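Local atomic coordinates of beta-fructofuranosidase (Bifidobacterium adolescentis, PDB entry 6NOB), a protein that probably hydrolyses terminal, non-reducing beta-fructofuranoside bonds, such as that of sucrose. Residues S80-D83 with D87-V90. Sequence-based numbering, arbitrary orientation.
Sequences SECD and DNGV
Asn88 reaches back across the turn to Cys82 and Asp83. CB rests against the sulfur, 3.7 Å from Cys82 SG, a van der Waals contact that suits the large, weakly polar thiol. With CG anti to its own carbonyl carbon (chi1 -63°), the amide is carried toward the backbone of Asp83. CG lies 3.9 Å from Asp83 O, and ND2 comes within 2.8 Å of Asp83 O, but the N-H points well off the oxygen, at 124°, and the bond is weak; the stronger partner of ND2 is the carbonyl of Asp84. Asparagine's short side chain thus brings two N-H bonds to carbonyls just before helix 85-88. That helix links strand 72-80 to its antiparallel neighbour 91-92, the outermost strand of a four-stranded sheet near the N-terminus. Gly89 ends it with a positive phi of 72°, a conformation glycine adopts easily, and its carbonyl accepts a hydrogen bond from Tyr14 OH. Where the two segments converge, with Ser80 CA and Val90 CA 4.9 Å apart, Val90 CG1 packs 3.8 Å from Ser80 CB. Both side chains, serine small enough to let valine's methyl approach its CB, also touch Pro175.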
ATOM      1  N   SER A  80     -12.922   9.824 -19.247  1.00 47.43           N
ATOM      2  CA  SER A  80     -11.745  10.615 -18.920  1.00 47.70           C
ATOM      3  C   SER A  80     -11.592  11.739 -19.939  1.00 48.35           C
ATOM      4  O   SER A  80     -12.422  11.913 -20.837  1.00 48.29           O
ATOM      5  CB  SER A  80     -10.495   9.726 -18.858  1.00 46.64           C
ATOM      6  OG  SER A  80      -9.326  10.495 -18.640  1.00 45.83           O
ATOM      7  N   GLU A  81     -10.518  12.517 -19.771  1.00 45.41           N
ATOM      8  CA  GLU A  81     -10.150  13.608 -20.678  1.00 42.88           C
ATOM      9  C   GLU A  81     -11.199  14.720 -20.695  1.00 47.82           C
ATOM     10  O   GLU A  81     -11.509  15.290 -21.743  1.00 49.76           O
ATOM     11  CB  GLU A  81      -9.879  13.093 -22.092  1.00 44.19           C
ATOM     12  CG  GLU A  81      -8.625  12.240 -22.194  1.00 44.91           C
ATOM     13  CD  GLU A  81      -7.407  12.915 -21.589  1.00 46.44           C
ATOM     14  OE1 GLU A  81      -6.669  12.245 -20.836  1.00 46.73           O
ATOM     15  OE2 GLU A  81      -7.185  14.112 -21.865  1.00 50.77           O
ATOM     16  N   CYS A  82     -11.738  15.038 -19.527  1.00 49.17           N
ATOM     17  CA  CYS A  82     -12.546  16.233 -19.364  1.00 49.13           C
ATOM     18  C   CYS A  82     -11.643  17.446 -19.144  1.00 55.58           C
ATOM     19  O   CYS A  82     -10.416  17.337 -19.081  1.00 59.10           O
ATOM     20  CB  CYS A  82     -13.529  16.040 -18.209  1.00 46.32           C
ATOM     21  SG  CYS A  82     -12.759  15.954 -16.580  1.00 50.97           S
ATOM     22  N   ASP A  83     -12.258  18.623 -19.069  1.00 58.39           N
ATOM     23  CA  ASP A  83     -11.522  19.805 -18.648  1.00 54.59           C
ATOM     24  C   ASP A  83     -11.154  19.670 -17.177  1.00 53.92           C
ATOM     25  O   ASP A  83     -11.949  19.187 -16.366  1.00 53.72           O
ATOM     26  CB  ASP A  83     -12.350  21.071 -18.874  1.00 54.35           C
ATOM     27  CG  ASP A  83     -12.441  21.459 -20.339  1.00 59.98           C
ATOM     28  OD1 ASP A  83     -11.702  20.873 -21.156  1.00 60.73           O
ATOM     29  OD2 ASP A  83     -13.254  22.354 -20.668  1.00 61.94           O
ATOM     30  N   ASP A  87      -8.833  18.042 -11.156  1.00 46.77           N
ATOM     31  CA  ASP A  87      -9.835  18.451 -10.182  1.00 47.87           C
ATOM     32  C   ASP A  87     -11.118  17.641 -10.284  1.00 50.35           C
ATOM     33  O   ASP A  87     -11.751  17.364  -9.258  1.00 53.47           O
ATOM     34  CB  ASP A  87     -10.158  19.938 -10.351  1.00 51.43           C
ATOM     35  CG  ASP A  87      -8.951  20.826 -10.114  1.00 61.12           C
ATOM     36  OD1 ASP A  87      -8.224  20.598  -9.123  1.00 61.25           O
ATOM     37  OD2 ASP A  87      -8.731  21.753 -10.923  1.00 66.93           O
ATOM     38  N   ASN A  88     -11.520  17.257 -11.494  1.00 45.52           N
ATOM     39  CA  ASN A  88     -12.751  16.501 -11.668  1.00 47.09           C
ATOM     40  C   ASN A  88     -12.533  15.001 -11.606  1.00 45.68           C
ATOM     41  O   ASN A  88     -13.406  14.276 -11.117  1.00 50.13           O
ATOM     42  CB  ASN A  88     -13.406  16.857 -13.002  1.00 48.00           C
ATOM     43  CG  ASN A  88     -13.826  18.299 -13.065  1.00 47.69           C
ATOM     44  OD1 ASN A  88     -14.778  18.705 -12.403  1.00 48.90           O
ATOM     45  ND2 ASN A  88     -13.115  19.089 -13.862  1.00 48.68           N
ATOM     46  N   GLY A  89     -11.394  14.522 -12.093  1.00 47.70           N
ATOM     47  CA  GLY A  89     -11.116  13.102 -12.108  1.00 36.77           C
ATOM     48  C   GLY A  89     -11.946  12.364 -13.144  1.00 43.53           C
ATOM     49  O   GLY A  89     -12.731  12.939 -13.897  1.00 51.80           O
ATOM     50  N   VAL A  90     -11.752  11.047 -13.172  1.00 43.51           N
ATOM     51  CA  VAL A  90     -12.485  10.175 -14.081  1.00 43.91           C
ATOM     52  C   VAL A  90     -13.821   9.811 -13.449  1.00 44.49           C
ATOM     53  O   VAL A  90     -14.029  10.014 -12.246  1.00 48.40           O
ATOM     54  CB  VAL A  90     -11.675   8.908 -14.421  1.00 42.52           C
ATOM     55  CG1 VAL A  90     -10.365   9.277 -15.106  1.00 33.41           C
ATOM     56  CG2 VAL A  90     -11.422   8.081 -13.168  1.00 42.50           C
TER